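Local atomic coordinates of gentamicin resistance protein (Enterococcus gallinarum, PDB entry 6CTZ), a protein that phosphorylates the 2''-hydroxyl of aminoglycoside antibiotics such as kanamycin, probably with GTP as phosphate donor, and so gives resistance to them. Residues 130-135 with 218-223; 178-183 with 251-256. The protein carries 2 engineered substitutions. All blocks are in the same frame, centred on the assembly; numbering follows the deposited sequence.

Contact 1. Residues 130-135 with 218-223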
loop_
_atom_site.group_PDB
_atom_site.type_symbol
_atom_site.label_atom_id
_atom_site.label_comp_id
_atom_site.label_asym_id
_atom_site.label_seq_id
_atom_site.Cartn_x
_atom_site.Cartn_y
_atom_site.Cartn_z
ATOM N N THR A 130 -8.224 4.702 18.722
ATOM C CA THR A 130 -9.403 4.211 18.016
ATOM C C THR A 130 -9.006 3.198 16.951
ATOM O O THR A 130 -9.645 2.146 16.801
ATOM C CB THR A 130 -10.137 5.395 17.393
ATOM O OG1 THR A 130 -10.512 6.310 18.434
ATOM C CG2 THR A 130 -11.388 4.924 16.640
ATOM N N ALA A 131 -7.941 3.489 16.208
ATOM C CA ALA A 131 -7.457 2.531 15.223
ATOM C C ALA A 131 -7.038 1.216 15.875
ATOM O O ALA A 131 -7.395 0.139 15.382
ATOM C CB ALA A 131 -6.304 3.142 14.428
ATOM N N ILE A 132 -6.299 1.275 16.995
ATOM C CA ILE A 132 -5.882 0.039 17.655
ATOM C C ILE A 132 -7.098 -0.776 18.085
ATOM O O ILE A 132 -7.121 -2.009 17.953
ATOM C CB ILE A 132 -4.941 0.328 18.838
ATOM C CG1 ILE A 132 -3.656 1.008 18.356
ATOM C CG2 ILE A 132 -4.602 -0.965 19.580
ATOM C CD1 ILE A 132 -2.814 1.563 19.507
ATOM N N SER A 133 -8.131 -0.097 18.603
ATOM C CA SER A 133 -9.350 -0.783 19.021
ATOM C C SER A 133 -10.048 -1.469 17.852
ATOM O O SER A 133 -10.809 -2.419 18.067
ATOM C CB SER A 133 -10.289 0.224 19.694
ATOM O OG SER A 133 -11.029 0.969 18.736
ATOM N N ALA A 134 -9.811 -1.002 16.625
ATOM C CA ALA A 134 -10.366 -1.583 15.411
ATOM C C ALA A 134 -9.478 -2.667 14.812
ATOM O O ALA A 134 -9.702 -3.071 13.669
ATOM C CB ALA A 134 -10.636 -0.489 14.375
ATOM N N GLY A 135 -8.471 -3.132 15.545
ATOM C CA GLY A 135 -7.610 -4.192 15.065
ATOM C C GLY A 135 -6.408 -3.747 14.259
ATOM O O GLY A 135 -5.741 -4.601 13.657
ATOM N N ALA A 218 -2.924 -1.221 6.725
ATOM C CA ALA A 218 -3.033 -0.151 7.710
ATOM C C ALA A 218 -2.369 -0.560 9.019
ATOM O O ALA A 218 -2.504 -1.696 9.487
ATOM C CB ALA A 218 -4.496 0.218 7.956
ATOM N N ALA A 219 -1.626 0.374 9.603
ATOM C CA ALA A 219 -0.825 0.070 10.780
ATOM C C ALA A 219 -0.635 1.351 11.576
ATOM O O ALA A 219 -0.798 2.455 11.052
ATOM C CB ALA A 219 0.535 -0.517 10.392
ATOM N N ILE A 220 -0.306 1.198 12.854
ATOM C CA ILE A 220 0.210 2.308 13.647
ATOM C C ILE A 220 1.725 2.222 13.519
ATOM O O ILE A 220 2.347 1.290 14.045
ATOM C CB ILE A 220 -0.229 2.220 15.116
ATOM C CG1 ILE A 220 -1.760 2.151 15.218
ATOM C CG2 ILE A 220 0.348 3.400 15.893
ATOM C CD1 ILE A 220 -2.472 3.254 14.486
ATOM N N SER A 221 2.314 3.142 12.764
ATOM C CA SER A 221 3.725 3.004 12.421
ATOM C C SER A 221 4.293 4.375 12.068
ATOM O O SER A 221 3.716 5.412 12.415
ATOM C CB SER A 221 3.890 1.986 11.279
ATOM O OG SER A 221 5.242 1.592 11.135
ATOM N N ASP A 222 5.419 4.377 11.379
ATOM C CA ASP A 222 6.097 5.618 11.045
ATOM C C ASP A 222 5.361 6.293 9.894
ATOM O O ASP A 222 5.276 5.710 8.806
ATOM C CB ASP A 222 7.522 5.289 10.625
ATOM C CG ASP A 222 8.382 6.516 10.413
ATOM O OD1 ASP A 222 7.848 7.636 10.213
ATOM O OD2 ASP A 222 9.615 6.348 10.433
ATOM N N PRO A 223 4.828 7.507 10.079
ATOM C CA PRO A 223 4.114 8.164 8.969
ATOM C C PRO A 223 4.969 8.355 7.731
ATOM O O PRO A 223 4.433 8.417 6.616
ATOM C CB PRO A 223 3.658 9.496 9.580
ATOM C CG PRO A 223 4.628 9.736 10.724
ATOM C CD PRO A 223 4.893 8.367 11.277
#

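Contact 2. Residues 178-183 with 251-256. Engineered in segment 251-256: L254 (natural residue His).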
loop_
_atom_site.group_PDB
_atom_site.type_symbol
_atom_site.label_atom_id
_atom_site.label_comp_id
_atom_site.label_asym_id
_atom_site.label_seq_id
_atom_site.Cartn_x
_atom_site.Cartn_y
_atom_site.Cartn_z
ATOM N N HIS A 178 21.072 5.391 12.874
ATOM C CA HIS A 178 20.785 6.827 12.920
ATOM C C HIS A 178 19.441 7.093 13.579
ATOM O O HIS A 178 18.390 6.854 12.951
ATOM C CB HIS A 178 20.804 7.434 11.519
ATOM C CG HIS A 178 22.174 7.592 10.948
ATOM N ND1 HIS A 178 22.762 6.633 10.153
ATOM C CD2 HIS A 178 23.081 8.592 11.064
ATOM C CE1 HIS A 178 23.967 7.038 9.794
ATOM N NE2 HIS A 178 24.185 8.223 10.335
ATOM N N PRO A 179 19.418 7.597 14.817
ATOM C CA PRO A 179 18.133 7.946 15.449
ATOM C C PRO A 179 17.308 8.928 14.643
ATOM O O PRO A 179 16.076 8.945 14.779
ATOM C CB PRO A 179 18.557 8.541 16.800
ATOM C CG PRO A 179 19.872 7.905 17.080
ATOM C CD PRO A 179 20.551 7.749 15.746
ATOM N N VAL A 180 17.944 9.744 13.800
ATOM C CA VAL A 180 17.186 10.652 12.947
ATOM C C VAL A 180 16.217 9.879 12.057
ATOM O O VAL A 180 15.171 10.409 11.661
ATOM C CB VAL A 180 18.134 11.579 12.154
ATOM C CG1 VAL A 180 18.896 10.800 11.094
ATOM C CG2 VAL A 180 17.367 12.741 11.540
ATOM N N TYR A 181 16.524 8.617 11.755
ATOM C CA TYR A 181 15.637 7.766 10.967
ATOM C C TYR A 181 14.789 6.840 11.822
ATOM O O TYR A 181 13.635 6.588 11.480
ATOM C CB TYR A 181 16.433 6.904 9.978
ATOM C CG TYR A 181 17.314 7.682 9.043
ATOM C CD1 TYR A 181 16.894 8.889 8.491
ATOM C CD2 TYR A 181 18.581 7.215 8.724
ATOM C CE1 TYR A 181 17.720 9.609 7.635
ATOM C CE2 TYR A 181 19.410 7.924 7.877
ATOM C CZ TYR A 181 18.974 9.121 7.338
ATOM O OH TYR A 181 19.791 9.831 6.492
ATOM N N THR A 182 15.334 6.303 12.916
ATOM C CA THR A 182 14.657 5.225 13.630
ATOM C C THR A 182 13.656 5.709 14.670
ATOM O O THR A 182 12.757 4.943 15.041
ATOM C CB THR A 182 15.668 4.289 14.302
ATOM O OG1 THR A 182 16.423 5.019 15.275
ATOM C CG2 THR A 182 16.614 3.676 13.276
ATOM N N ARG A 183 13.778 6.944 15.147
ATOM C CA ARG A 183 12.848 7.474 16.137
ATOM C C ARG A 183 11.730 8.240 15.435
ATOM O O ARG A 183 11.990 9.049 14.539
ATOM C CB ARG A 183 13.574 8.373 17.137
ATOM C CG ARG A 183 14.636 7.640 17.947
ATOM C CD ARG A 183 15.192 8.503 19.074
ATOM N NE ARG A 183 14.144 8.912 20.006
ATOM C CZ ARG A 183 13.834 8.259 21.122
ATOM N NH1 ARG A 183 14.496 7.160 21.463
ATOM N NH2 ARG A 183 12.861 8.709 21.901
ATOM N N LEU A 251 13.947 18.259 3.521
ATOM C CA LEU A 251 13.516 17.224 2.587
ATOM C C LEU A 251 14.670 16.360 2.096
ATOM O O LEU A 251 14.445 15.205 1.732
ATOM C CB LEU A 251 12.759 17.811 1.395
ATOM C CG LEU A 251 11.462 18.561 1.680
ATOM C CD1 LEU A 251 10.593 18.637 0.434
ATOM C CD2 LEU A 251 10.706 17.966 2.837
ATOM N N ASP A 252 15.900 16.882 2.055
ATOM C CA ASP A 252 17.012 16.028 1.642
ATOM C C ASP A 252 17.192 14.859 2.605
ATOM O O ASP A 252 17.393 13.716 2.178
ATOM C CB ASP A 252 18.306 16.832 1.547
ATOM C CG ASP A 252 18.311 17.811 0.390
ATOM O OD1 ASP A 252 17.614 17.585 -0.616
ATOM O OD2 ASP A 252 19.051 18.810 0.477
ATOM N N THR A 253 17.098 15.121 3.910
ATOM C CA THR A 253 17.201 14.034 4.877
ATOM C C THR A 253 15.990 13.110 4.792
ATOM O O THR A 253 16.136 11.881 4.828
ATOM C CB THR A 253 17.352 14.602 6.287
ATOM O OG1 THR A 253 18.536 15.404 6.344
ATOM C CG2 THR A 253 17.446 13.490 7.317
ATOM N N LEU A 254 14.788 13.681 4.662
ATOM C CA LEU A 254 13.588 12.858 4.594
ATOM C C LEU A 254 13.586 11.985 3.342
ATOM O O LEU A 254 13.197 10.810 3.397
ATOM C CB LEU A 254 12.338 13.740 4.668
ATOM C CG LEU A 254 10.995 13.005 4.615
ATOM C CD1 LEU A 254 10.854 11.935 5.694
ATOM C CD2 LEU A 254 9.873 14.019 4.723
ATOM N N ILE A 255 14.026 12.534 2.202
ATOM C CA ILE A 255 14.102 11.727 0.986
ATOM C C ILE A 255 15.101 10.592 1.157
ATOM O O ILE A 255 14.864 9.463 0.711
ATOM C CB ILE A 255 14.417 12.607 -0.240
ATOM C CG1 ILE A 255 13.186 13.410 -0.659
ATOM C CG2 ILE A 255 14.973 11.774 -1.396
ATOM C CD1 ILE A 255 12.074 12.574 -1.316
ATOM N N ARG A 256 16.239 10.866 1.805
ATOM C CA ARG A 256 17.186 9.792 2.095
ATOM C C ARG A 256 16.530 8.699 2.934
ATOM O O ARG A 256 16.645 7.507 2.622
ATOM C CB ARG A 256 18.433 10.343 2.788
ATOM C CG ARG A 256 19.377 9.238 3.247
ATOM C CD ARG A 256 19.894 8.382 2.093
ATOM N NE ARG A 256 20.565 9.176 1.065
ATOM C CZ ARG A 256 21.850 9.508 1.088
ATOM N NH1 ARG A 256 22.633 9.115 2.088
ATOM N NH2 ARG A 256 22.349 10.236 0.100
#

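Contact 1. Residues 130-135 with 218-223
I220 meets A131 and I132 with both carbons of its longer branch, CG1 and CD1. CD1 of I220 lies 3.8 Å from CB of A131. One carbon back, CG1 of I220 touches CG1 of I132, also at 3.8 Å. The contact is purely apolar and small, about 103 Å² in all. In I220, CG1 stands anti to the carbonyl carbon (chi1 -56°), and a second bend at chi2 (-53°) turns CD1 toward the methyl of A131. I132 has the same first torsion but an extended end (chi2 169°). The two isoleucine side chains cross at about a right angle, so they meet at one pair of atoms and do not lie alongside. A131 and I220 are buried, while I132 is exposed. The helix ends just beyond, in a Schellman motif with G135 at C-prime; G135 N bonds to I132 O at 3.0 Å. In segment 218-223 the chain changes direction at I220. Its backbone bonds to P137 and T139, and its side chain also touches P186 and L188. The contact thus sets the end of helix 128-133 against the loop after strand 209-212, beside strand 187-189. Helix 46-62 packs on A134 and A218.

Contact 2. Residues 178-183 with 251-256
The short helix 179-182 packs here against the first turns of helix 251-276, at the surface of the helical part of this kinase-like fold. Y181 makes the largest share of the contact. Its CG is anti to the carbonyl carbon (chi1 -56°), which sends the ring across to the longer helix. Y181 CE1 lies 3.9 Å from T253 CG2. Farther along the ring, Y181 OH comes within 3.3 Å of R256 CG. The R256 chain then bends at chi2 and chi3 and carries its guanidinium away from the tyrosine; the guanidinium plane is 44° from that of the Y181 ring. In one of the two conformers of V180, CG2 gives a looser touch, 4.3 Å from T253 CG2, and CG1 sits over the centre of the Y181 ring; both are therefore less certain. Y181 also touches Y175 and L260. H178 is the N-cap residue, and its carbonyl takes both Y181 N (2.8 Å) and T182 N. T253 OG1 is hydrogen-bonded to D250, while its methyl meets the tyrosine. The meeting is therefore one of van der Waals packing, made by a tyrosine ring and the aliphatic parts of polar residues, with the arginine charge directed elsewhere.

Contacts 1 and 2 lie 22 Å apart, centre to centre, and their segments alternate along the chain. They adjoin through D222 of contact 1 and Y181 of contact 2: D222 OD2 packs 4.2 Å from Y181 O. The same carboxylate forms a salt bridge with K257, the residue after segment 251-256, and K257 also touches Y181. The side chain of L254, engineered in place of histidine, touches D224, the residue directly after segment 218-223. Contact 1 adjoins the active site in sequence: the I220 side chain is about 12 Å from that of D217, a residue of the kanamycin pocket. The centre of contact 2 is about 21 Å from the chain centre, against 14 Å for contact 1.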